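Local coordinates for hyperpolarization-activated (Ih) channel (Strongylocentrotus purpuratus, PDB 2PTM), which binds cyclic nucleotides such as cAMP through this C-terminal region and probably works, as a whole protein, as a voltage-gated cation channel of the membrane, at residues L94-E108 / R153-S167. Numbering follows the deposited sequence.
Sequences LEFEVFQPADYVIQE and RVASVKCETYCTLFS. With CMP (adenosine-3',5'-cyclic-monophosphate), chain C.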
ATOM      1  N   LEU A  94       7.092  -7.204 -15.818  1.00 26.25           N
ATOM      2  CA  LEU A  94       6.935  -8.650 -15.640  1.00 24.76           C
ATOM      3  C   LEU A  94       7.203  -9.084 -14.194  1.00 25.67           C
ATOM      4  O   LEU A  94       8.049  -8.508 -13.521  1.00 27.41           O
ATOM      5  CB  LEU A  94       7.862  -9.407 -16.594  1.00 23.11           C
ATOM      6  CG  LEU A  94       7.573  -9.299 -18.092  1.00 23.94           C
ATOM      7  CD1 LEU A  94       8.639 -10.054 -18.878  1.00 26.42           C
ATOM      8  CD2 LEU A  94       6.186  -9.841 -18.411  1.00 24.21           C
ATOM      9  N   GLU A  95       6.477 -10.094 -13.718  1.00 24.47           N
ATOM     10  CA  GLU A  95       6.726 -10.668 -12.395  1.00 26.58           C
ATOM     11  C   GLU A  95       7.184 -12.115 -12.528  1.00 24.45           C
ATOM     12  O   GLU A  95       6.531 -12.915 -13.184  1.00 23.70           O
ATOM     13  CB  GLU A  95       5.461 -10.615 -11.537  1.00 28.38           C
ATOM     14  CG  GLU A  95       5.107  -9.215 -11.063  1.00 34.00           C
ATOM     15  CD  GLU A  95       6.075  -8.695 -10.015  0.50 34.97           C
ATOM     16  OE1 GLU A  95       6.660  -9.521  -9.287  0.50 33.69           O
ATOM     17  OE2 GLU A  95       6.249  -7.463  -9.919  0.50 37.03           O
ATOM     18  N   PHE A  96       8.303 -12.452 -11.902  1.00 22.42           N
ATOM     19  CA  PHE A  96       8.823 -13.821 -11.970  1.00 22.92           C
ATOM     20  C   PHE A  96       7.954 -14.772 -11.151  1.00 21.48           C
ATOM     21  O   PHE A  96       7.593 -14.471 -10.013  1.00 22.34           O
ATOM     22  CB  PHE A  96      10.253 -13.844 -11.441  1.00 25.26           C
ATOM     23  CG  PHE A  96      10.919 -15.182 -11.540  1.00 28.33           C
ATOM     24  CD1 PHE A  96      11.137 -15.772 -12.771  1.00 33.98           C
ATOM     25  CD2 PHE A  96      11.342 -15.844 -10.402  1.00 31.35           C
ATOM     26  CE1 PHE A  96      11.767 -16.999 -12.868  1.00 35.90           C
ATOM     27  CE2 PHE A  96      11.982 -17.075 -10.492  1.00 33.47           C
ATOM     28  CZ  PHE A  96      12.186 -17.655 -11.727  1.00 34.21           C
ATOM     29  N   GLU A  97       7.604 -15.912 -11.729  1.00 20.23           N
ATOM     30  CA  GLU A  97       6.806 -16.910 -11.017  1.00 21.35           C
ATOM     31  C   GLU A  97       7.385 -18.269 -11.333  1.00 20.45           C
ATOM     32  O   GLU A  97       7.891 -18.483 -12.431  1.00 22.80           O
ATOM     33  CB  GLU A  97       5.326 -16.864 -11.449  1.00 21.97           C
ATOM     34  CG  GLU A  97       4.587 -15.573 -11.037  1.00 22.11           C
ATOM     35  CD  GLU A  97       3.090 -15.640 -11.273  1.00 24.75           C
ATOM     36  OE1 GLU A  97       2.492 -16.717 -11.065  1.00 26.44           O
ATOM     37  OE2 GLU A  97       2.506 -14.611 -11.662  1.00 26.32           O
ATOM     38  N   VAL A  98       7.318 -19.183 -10.374  1.00 17.45           N
ATOM     39  CA  VAL A  98       7.751 -20.554 -10.613  1.00 17.39           C
ATOM     40  C   VAL A  98       6.595 -21.462 -10.254  1.00 19.93           C
ATOM     41  O   VAL A  98       5.931 -21.239  -9.234  1.00 19.95           O
ATOM     42  CB  VAL A  98       8.985 -20.927  -9.742  1.00 18.27           C
ATOM     43  CG1 VAL A  98       9.173 -22.439  -9.706  1.00 19.95           C
ATOM     44  CG2 VAL A  98      10.244 -20.245 -10.265  1.00 19.25           C
ATOM     45  N   PHE A  99       6.348 -22.467 -11.100  1.00 18.67           N
ATOM     46  CA  PHE A  99       5.361 -23.506 -10.831  1.00 18.48           C
ATOM     47  C   PHE A  99       6.004 -24.898 -10.956  1.00 19.01           C
ATOM     48  O   PHE A  99       7.076 -25.056 -11.556  1.00 20.83           O
ATOM     49  CB  PHE A  99       4.149 -23.393 -11.783  1.00 18.11           C
ATOM     50  CG  PHE A  99       3.239 -22.218 -11.492  1.00 21.79           C
ATOM     51  CD1 PHE A  99       2.098 -22.376 -10.702  1.00 22.52           C
ATOM     52  CD2 PHE A  99       3.510 -20.966 -12.026  1.00 23.20           C
ATOM     53  CE1 PHE A  99       1.258 -21.312 -10.428  1.00 22.54           C
ATOM     54  CE2 PHE A  99       2.672 -19.881 -11.764  1.00 23.44           C
ATOM     55  CZ  PHE A  99       1.537 -20.057 -10.960  1.00 23.69           C
ATOM     56  N   GLN A 100       5.333 -25.893 -10.384  1.00 18.69           N
ATOM     57  CA  GLN A 100       5.848 -27.254 -10.279  1.00 18.54           C
ATOM     58  C   GLN A 100       5.050 -28.222 -11.140  1.00 22.06           C
ATOM     59  O   GLN A 100       3.924 -27.926 -11.522  1.00 22.39           O
ATOM     60  CB  GLN A 100       5.810 -27.701  -8.812  1.00 19.66           C
ATOM     61  CG  GLN A 100       6.899 -27.026  -7.967  1.00 21.40           C
ATOM     62  CD  GLN A 100       6.690 -27.184  -6.485  1.00 23.56           C
ATOM     63  OE1 GLN A 100       5.730 -26.653  -5.931  1.00 23.03           O
ATOM     64  NE2 GLN A 100       7.604 -27.901  -5.820  1.00 23.25           N
ATOM     65  N   PRO A 101       5.636 -29.390 -11.450  1.00 23.75           N
ATOM     66  CA  PRO A 101       4.952 -30.400 -12.262  1.00 22.89           C
ATOM     67  C   PRO A 101       3.540 -30.687 -11.751  1.00 25.54           C
ATOM     68  O   PRO A 101       3.345 -30.824 -10.537  1.00 23.28           O
ATOM     69  CB  PRO A 101       5.841 -31.634 -12.090  1.00 23.03           C
ATOM     70  CG  PRO A 101       7.184 -31.085 -11.875  1.00 22.96           C
ATOM     71  CD  PRO A 101       7.011 -29.799 -11.109  1.00 22.57           C
ATOM     72  N   ALA A 102       2.584 -30.743 -12.681  1.00 21.71           N
ATOM     73  CA  ALA A 102       1.171 -31.000 -12.399  1.00 22.47           C
ATOM     74  C   ALA A 102       0.384 -29.808 -11.809  1.00 23.43           C
ATOM     75  O   ALA A 102      -0.827 -29.903 -11.613  1.00 25.70           O
ATOM     76  CB  ALA A 102       0.991 -32.283 -11.549  1.00 25.68           C
ATOM     77  N   ASP A 103       1.054 -28.689 -11.534  1.00 21.98           N
ATOM     78  CA  ASP A 103       0.345 -27.481 -11.099  1.00 20.78           C
ATOM     79  C   ASP A 103      -0.570 -26.961 -12.204  1.00 22.86           C
ATOM     80  O   ASP A 103      -0.163 -26.869 -13.362  1.00 23.65           O
ATOM     81  CB  ASP A 103       1.318 -26.352 -10.749  1.00 19.88           C
ATOM     82  CG  ASP A 103       1.923 -26.489  -9.372  1.00 24.76           C
ATOM     83  OD1 ASP A 103       1.524 -27.410  -8.619  1.00 30.01           O
ATOM     84  OD2 ASP A 103       2.803 -25.660  -9.046  1.00 22.99           O
ATOM     85  N   TYR A 104      -1.795 -26.597 -11.843  1.00 22.95           N
ATOM     86  CA  TYR A 104      -2.656 -25.856 -12.759  1.00 23.05           C
ATOM     87  C   TYR A 104      -2.406 -24.358 -12.617  1.00 23.91           C
ATOM     88  O   TYR A 104      -2.797 -23.748 -11.629  1.00 24.28           O
ATOM     89  CB  TYR A 104      -4.132 -26.175 -12.511  1.00 25.34           C
ATOM     90  CG  TYR A 104      -4.556 -27.512 -13.063  1.00 27.53           C
ATOM     91  CD1 TYR A 104      -5.044 -27.632 -14.358  1.00 31.23           C
ATOM     92  CD2 TYR A 104      -4.464 -28.656 -12.290  1.00 32.95           C
ATOM     93  CE1 TYR A 104      -5.427 -28.859 -14.863  1.00 35.78           C
ATOM     94  CE2 TYR A 104      -4.844 -29.878 -12.780  1.00 36.96           C
ATOM     95  CZ  TYR A 104      -5.322 -29.980 -14.061  1.00 39.89           C
ATOM     96  OH  TYR A 104      -5.686 -31.217 -14.526  1.00 42.73           O
ATOM     97  N   VAL A 105      -1.734 -23.771 -13.599  1.00 20.30           N
ATOM     98  CA  VAL A 105      -1.503 -22.332 -13.602  1.00 19.46           C
ATOM     99  C   VAL A 105      -2.817 -21.611 -13.870  1.00 20.81           C
ATOM    100  O   VAL A 105      -3.085 -20.552 -13.304  1.00 23.91           O
ATOM    101  CB  VAL A 105      -0.499 -21.935 -14.684  1.00 19.84           C
ATOM    102  CG1 VAL A 105      -0.162 -20.435 -14.590  1.00 20.37           C
ATOM    103  CG2 VAL A 105       0.758 -22.796 -14.569  1.00 22.30           C
ATOM    104  N   ILE A 106      -3.633 -22.208 -14.730  1.00 18.20           N
ATOM    105  CA  ILE A 106      -4.910 -21.624 -15.146  1.00 19.66           C
ATOM    106  C   ILE A 106      -5.973 -22.698 -15.180  1.00 23.79           C
ATOM    107  O   ILE A 106      -5.719 -23.803 -15.654  1.00 24.63           O
ATOM    108  CB  ILE A 106      -4.805 -21.005 -16.555  1.00 18.94           C
ATOM    109  CG1 ILE A 106      -3.969 -19.717 -16.519  1.00 19.55           C
ATOM    110  CG2 ILE A 106      -6.196 -20.685 -17.123  1.00 21.04           C
ATOM    111  CD1 ILE A 106      -3.776 -19.080 -17.915  1.00 19.89           C
ATOM    112  N   GLN A 107      -7.161 -22.364 -14.669  1.00 24.05           N
ATOM    113  CA  GLN A 107      -8.326 -23.237 -14.728  1.00 28.46           C
ATOM    114  C   GLN A 107      -9.364 -22.682 -15.702  1.00 28.51           C
ATOM    115  O   GLN A 107      -9.742 -21.516 -15.617  1.00 29.78           O
ATOM    116  CB  GLN A 107      -8.965 -23.355 -13.336  1.00 28.84           C
ATOM    117  CG  GLN A 107      -8.141 -24.147 -12.334  1.00 33.90           C
ATOM    118  CD  GLN A 107      -8.303 -25.635 -12.514  1.00 35.35           C
ATOM    119  OE1 GLN A 107      -9.130 -26.086 -13.302  1.00 36.22           O
ATOM    120  NE2 GLN A 107      -7.515 -26.409 -11.785  1.00 37.06           N
ATOM    121  N   GLU A 108      -9.827 -23.526 -16.618  1.00 27.88           N
ATOM    122  CA  GLU A 108     -10.871 -23.141 -17.559  1.00 29.25           C
ATOM    123  C   GLU A 108     -12.097 -22.633 -16.817  1.00 34.00           C
ATOM    124  O   GLU A 108     -12.492 -23.207 -15.805  1.00 34.58           O
ATOM    125  CB  GLU A 108     -11.252 -24.342 -18.428  1.00 30.85           C
ATOM    126  CG  GLU A 108     -12.274 -24.058 -19.517  1.00 35.67           C
ATOM    127  CD  GLU A 108     -13.706 -24.222 -19.051  1.00 46.28           C
ATOM    128  OE1 GLU A 108     -13.953 -25.010 -18.108  1.00 48.15           O
ATOM    129  OE2 GLU A 108     -14.590 -23.563 -19.638  1.00 52.01           O
ATOM    130  N   ARG A 153     -11.397 -17.678 -18.743  1.00 31.41           N
ATOM    131  CA  ARG A 153     -10.379 -18.579 -19.287  1.00 27.99           C
ATOM    132  C   ARG A 153     -11.022 -19.626 -20.197  1.00 29.80           C
ATOM    133  O   ARG A 153     -12.024 -20.227 -19.824  1.00 28.81           O
ATOM    134  CB  ARG A 153      -9.645 -19.285 -18.150  1.00 23.05           C
ATOM    135  CG  ARG A 153      -8.954 -18.355 -17.136  1.00 23.66           C
ATOM    136  CD  ARG A 153      -7.838 -17.542 -17.762  1.00 24.31           C
ATOM    137  NE  ARG A 153      -6.920 -17.014 -16.756  1.00 23.12           N
ATOM    138  CZ  ARG A 153      -5.904 -16.197 -17.018  1.00 24.24           C
ATOM    139  NH1 ARG A 153      -5.676 -15.799 -18.262  1.00 24.61           N
ATOM    140  NH2 ARG A 153      -5.110 -15.783 -16.030  1.00 21.90           N
ATOM    141  N   VAL A 154     -10.445 -19.858 -21.380  1.00 27.73           N
ATOM    142  CA  VAL A 154     -11.076 -20.765 -22.348  1.00 29.13           C
ATOM    143  C   VAL A 154     -10.520 -22.184 -22.317  1.00 29.78           C
ATOM    144  O   VAL A 154     -11.026 -23.073 -23.002  1.00 31.21           O
ATOM    145  CB  VAL A 154     -11.043 -20.211 -23.793  1.00 30.95           C
ATOM    146  CG1 VAL A 154     -11.600 -18.798 -23.819  1.00 33.78           C
ATOM    147  CG2 VAL A 154      -9.626 -20.257 -24.370  1.00 30.52           C
ATOM    148  N   ALA A 155      -9.494 -22.395 -21.501  1.00 23.07           N
ATOM    149  CA  ALA A 155      -8.836 -23.688 -21.415  1.00 23.38           C
ATOM    150  C   ALA A 155      -8.116 -23.716 -20.084  1.00 24.63           C
ATOM    151  O   ALA A 155      -7.927 -22.668 -19.473  1.00 26.14           O
ATOM    152  CB  ALA A 155      -7.831 -23.848 -22.557  1.00 19.96           C
ATOM    153  N   SER A 156      -7.724 -24.897 -19.619  1.00 22.87           N
ATOM    154  CA  SER A 156      -6.837 -24.965 -18.460  1.00 23.40           C
ATOM    155  C   SER A 156      -5.393 -25.078 -18.935  1.00 21.30           C
ATOM    156  O   SER A 156      -5.135 -25.495 -20.067  1.00 24.43           O
ATOM    157  CB  SER A 156      -7.197 -26.152 -17.562  1.00 26.52           C
ATOM    158  OG  SER A 156      -8.550 -26.081 -17.141  1.00 25.87           O
ATOM    159  N   VAL A 157      -4.447 -24.689 -18.082  1.00 20.17           N
ATOM    160  CA  VAL A 157      -3.038 -24.818 -18.421  1.00 20.58           C
ATOM    161  C   VAL A 157      -2.348 -25.522 -17.268  1.00 22.54           C
ATOM    162  O   VAL A 157      -2.383 -25.039 -16.134  1.00 24.19           O
ATOM    163  CB  VAL A 157      -2.391 -23.444 -18.653  1.00 17.55           C
ATOM    164  CG1 VAL A 157      -0.904 -23.593 -19.028  1.00 17.55           C
ATOM    165  CG2 VAL A 157      -3.167 -22.671 -19.743  1.00 18.30           C
ATOM    166  N   LYS A 158      -1.731 -26.665 -17.563  1.00 21.11           N
ATOM    167  CA  LYS A 158      -1.145 -27.517 -16.532  1.00 20.15           C
ATOM    168  C   LYS A 158       0.326 -27.736 -16.819  1.00 20.36           C
ATOM    169  O   LYS A 158       0.691 -28.097 -17.930  1.00 20.73           O
ATOM    170  CB  LYS A 158      -1.862 -28.870 -16.499  1.00 21.68           C
ATOM    171  CG  LYS A 158      -1.445 -29.819 -15.371  1.00 23.16           C
ATOM    172  CD  LYS A 158      -2.279 -31.101 -15.444  1.00 25.34           C
ATOM    173  CE  LYS A 158      -2.049 -32.006 -14.221  1.00 29.43           C
ATOM    174  NZ  LYS A 158      -2.712 -33.328 -14.390  1.00 36.05           N
ATOM    175  N   CYS A 159       1.171 -27.534 -15.812  1.00 20.23           N
ATOM    176  CA  CYS A 159       2.607 -27.731 -15.978  1.00 20.37           C
ATOM    177  C   CYS A 159       2.992 -29.205 -16.113  1.00 23.16           C
ATOM    178  O   CYS A 159       2.570 -30.042 -15.312  1.00 26.73           O
ATOM    179  CB  CYS A 159       3.354 -27.153 -14.785  1.00 19.55           C
ATOM    180  SG  CYS A 159       3.168 -25.389 -14.621  1.00 23.34           S
ATOM    181  N   GLU A 160       3.821 -29.512 -17.107  1.00 22.58           N
ATOM    182  CA  GLU A 160       4.375 -30.853 -17.242  1.00 23.66           C
ATOM    183  C   GLU A 160       5.682 -30.934 -16.455  1.00 26.23           C
ATOM    184  O   GLU A 160       5.972 -31.951 -15.850  1.00 28.78           O
ATOM    185  CB  GLU A 160       4.619 -31.217 -18.717  1.00 28.65           C
ATOM    186  CG  GLU A 160       3.366 -31.502 -19.526  1.00 38.58           C
ATOM    187  CD  GLU A 160       2.873 -32.927 -19.348  1.00 49.35           C
ATOM    188  OE1 GLU A 160       2.579 -33.581 -20.368  1.00 52.48           O
ATOM    189  OE2 GLU A 160       2.796 -33.398 -18.189  1.00 56.48           O
ATOM    190  N   THR A 161       6.454 -29.847 -16.460  1.00 22.86           N
ATOM    191  CA  THR A 161       7.774 -29.817 -15.843  1.00 21.48           C
ATOM    192  C   THR A 161       7.753 -28.706 -14.807  1.00 23.66           C
ATOM    193  O   THR A 161       6.723 -28.073 -14.613  1.00 25.31           O
ATOM    194  CB  THR A 161       8.847 -29.463 -16.881  1.00 22.32           C
ATOM    195  OG1 THR A 161       8.595 -28.146 -17.389  1.00 20.72           O
ATOM    196  CG2 THR A 161       8.838 -30.450 -18.053  1.00 22.81           C
ATOM    197  N   TYR A 162       8.873 -28.469 -14.132  1.00 22.57           N
ATOM    198  CA  TYR A 162       9.028 -27.203 -13.427  1.00 22.97           C
ATOM    199  C   TYR A 162       8.954 -26.111 -14.487  1.00 22.91           C
ATOM    200  O   TYR A 162       9.518 -26.267 -15.573  1.00 22.71           O
ATOM    201  CB  TYR A 162      10.379 -27.141 -12.698  1.00 23.16           C
ATOM    202  CG  TYR A 162      10.302 -27.652 -11.282  1.00 22.38           C
ATOM    203  CD1 TYR A 162      10.366 -29.011 -11.013  1.00 22.64           C
ATOM    204  CD2 TYR A 162      10.141 -26.771 -10.214  1.00 21.67           C
ATOM    205  CE1 TYR A 162      10.283 -29.485  -9.715  1.00 23.59           C
ATOM    206  CE2 TYR A 162      10.050 -27.227  -8.922  1.00 22.90           C
ATOM    207  CZ  TYR A 162      10.120 -28.588  -8.675  1.00 24.19           C
ATOM    208  OH  TYR A 162      10.031 -29.050  -7.389  1.00 24.08           O
ATOM    209  N   CYS A 163       8.268 -25.012 -14.185  1.00 20.67           N
ATOM    210  CA  CYS A 163       8.136 -23.916 -15.141  1.00 19.68           C
ATOM    211  C   CYS A 163       8.542 -22.613 -14.504  1.00 19.62           C
ATOM    212  O   CYS A 163       8.138 -22.311 -13.385  1.00 21.90           O
ATOM    213  CB  CYS A 163       6.696 -23.795 -15.659  1.00 20.80           C
ATOM    214  SG  CYS A 163       6.207 -25.189 -16.708  1.00 25.06           S
ATOM    215  N   THR A 164       9.350 -21.850 -15.221  1.00 16.92           N
ATOM    216  CA  THR A 164       9.661 -20.500 -14.803  1.00 18.84           C
ATOM    217  C   THR A 164       8.952 -19.578 -15.781  1.00 18.61           C
ATOM    218  O   THR A 164       9.168 -19.648 -16.992  1.00 19.98           O
ATOM    219  CB  THR A 164      11.171 -20.260 -14.788  1.00 21.68           C
ATOM    220  OG1 THR A 164      11.708 -20.574 -16.075  1.00 30.13           O
ATOM    221  CG2 THR A 164      11.829 -21.170 -13.767  1.00 16.90           C
ATOM    222  N   LEU A 165       8.079 -18.741 -15.240  1.00 18.42           N
ATOM    223  CA  LEU A 165       7.206 -17.885 -16.034  1.00 15.45           C
ATOM    224  C   LEU A 165       7.420 -16.433 -15.637  1.00 16.27           C
ATOM    225  O   LEU A 165       7.926 -16.144 -14.540  1.00 19.05           O
ATOM    226  CB  LEU A 165       5.735 -18.243 -15.767  1.00 17.96           C
ATOM    227  CG  LEU A 165       5.359 -19.721 -15.870  1.00 15.82           C
ATOM    228  CD1 LEU A 165       3.898 -19.935 -15.493  1.00 17.28           C
ATOM    229  CD2 LEU A 165       5.634 -20.206 -17.287  1.00 16.97           C
ATOM    230  N   PHE A 166       7.037 -15.519 -16.522  1.00 16.19           N
ATOM    231  CA  PHE A 166       6.960 -14.108 -16.170  1.00 17.95           C
ATOM    232  C   PHE A 166       5.553 -13.650 -16.464  1.00 21.43           C
ATOM    233  O   PHE A 166       5.086 -13.777 -17.604  1.00 21.39           O
ATOM    234  CB  PHE A 166       7.966 -13.298 -16.980  1.00 21.00           C
ATOM    235  CG  PHE A 166       9.385 -13.503 -16.538  1.00 25.43           C
ATOM    236  CD1 PHE A 166       9.942 -12.692 -15.561  1.00 28.81           C
ATOM    237  CD2 PHE A 166      10.148 -14.526 -17.071  1.00 26.83           C
ATOM    238  CE1 PHE A 166      11.253 -12.878 -15.149  1.00 31.80           C
ATOM    239  CE2 PHE A 166      11.459 -14.726 -16.658  1.00 30.12           C
ATOM    240  CZ  PHE A 166      12.010 -13.907 -15.692  1.00 33.21           C
ATOM    241  N   SER A 167       4.857 -13.148 -15.449  1.00 19.01           N
ATOM    242  CA  SER A 167       3.464 -12.757 -15.649  1.00 19.71           C
ATOM    243  C   SER A 167       3.329 -11.256 -15.868  1.00 21.43           C
ATOM    244  O   SER A 167       4.181 -10.481 -15.429  1.00 23.18           O
ATOM    245  CB  SER A 167       2.602 -13.202 -14.464  1.00 22.60           C
ATOM    246  OG  SER A 167       3.051 -12.604 -13.258  1.00 21.93           O
TER
HETATM  247  P   CMP C 401      -6.907 -17.818 -21.525  1.00 21.46           P
HETATM  248  O1P CMP C 401      -8.334 -18.208 -22.022  1.00 23.37           O
HETATM  249  O2P CMP C 401      -6.742 -16.513 -20.904  1.00 20.50           O
HETATM  250  O5' CMP C 401      -6.523 -19.110 -20.647  1.00 22.44           O
HETATM  251  C5' CMP C 401      -6.035 -20.333 -21.146  1.00 20.34           C
HETATM  252  C4' CMP C 401      -4.977 -20.151 -22.225  1.00 20.81           C
HETATM  253  O4' CMP C 401      -4.708 -21.287 -23.039  1.00 20.78           O
HETATM  254  C3' CMP C 401      -5.538 -19.188 -23.243  1.00 20.30           C
HETATM  255  O3' CMP C 401      -5.990 -17.935 -22.856  1.00 23.86           O
HETATM  256  C2' CMP C 401      -4.568 -19.216 -24.425  1.00 21.94           C
HETATM  257  O2' CMP C 401      -3.373 -18.543 -24.054  1.00 22.16           O
HETATM  258  C1' CMP C 401      -4.217 -20.740 -24.314  1.00 17.03           C
HETATM  259  N9  CMP C 401      -4.812 -21.502 -25.373  1.00 24.48           N
HETATM  260  C8  CMP C 401      -6.167 -21.878 -25.555  1.00 29.79           C
HETATM  261  N7  CMP C 401      -6.350 -22.639 -26.648  1.00 26.90           N
HETATM  262  C5  CMP C 401      -5.082 -22.758 -27.228  1.00 30.34           C
HETATM  263  C6  CMP C 401      -4.573 -23.402 -28.393  1.00 30.95           C
HETATM  264  N6  CMP C 401      -5.404 -24.121 -29.214  1.00 35.47           N
HETATM  265  N1  CMP C 401      -3.240 -23.296 -28.678  1.00 27.40           N
HETATM  266  C2  CMP C 401      -2.444 -22.599 -27.836  1.00 34.91           C
HETATM  267  N3  CMP C 401      -2.771 -21.946 -26.701  1.00 24.67           N
HETATM  268  C4  CMP C 401      -4.092 -22.061 -26.425  1.00 28.98           C
HETATM  269  O   HOH W   1     -14.070 -23.444 -22.397  1.00 64.73           O
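With CG beside its backbone N (chi1 -74°) and the chain extended beyond it, Gln100 runs alongside Tyr162, and its NE2 gives Tyr162 OH a straight hydrogen bond of 3.1 Å lying in the amide plane. The same amide nitrogen also donates to the backbone O of Lys33 in helix 28-42. Pro101, rigid and apolar, lays CD over one face of the Tyr162 ring, 3.8 Å from its centroid, a CH-pi contact. An alanine in place of Tyr162 would probably leave Pro101 CD with no aromatic face to lie on and one N-H of the Gln100 amide without its acceptor.

On either side of the type II turn from Gln100 to Asp103, two antiparallel pairings lead into the two sheets of the cyclic nucleotide-binding beta-roll. Along 95-99 and 163-167, the hydroxyl of Ser167 gives Glu97 OE2 a 2.6 Å hydrogen bond on the anti side, and Arg114 forms a salt bridge with that oxygen. In the other pairing, Lys158, fully extended (chi1 -174°), sets CG over the centre of one Tyr104 ring face, a CH-pi contact. A classic bulge fits Val105 and Ile106 opposite the single residue Val157. The branched Ile106 sets CD1 over one face of the Arg153 guanidinium, 3.7 Å above its plane, leaving the edge for cAMP: Arg153 NH1 reaches O2P at 2.9 Å, while NH2 is hydrogen-bonded to Arg114 O. Apolar packing and these bonds thus fix how the guanidinium is turned, its positive charge suited to the cyclic phosphate.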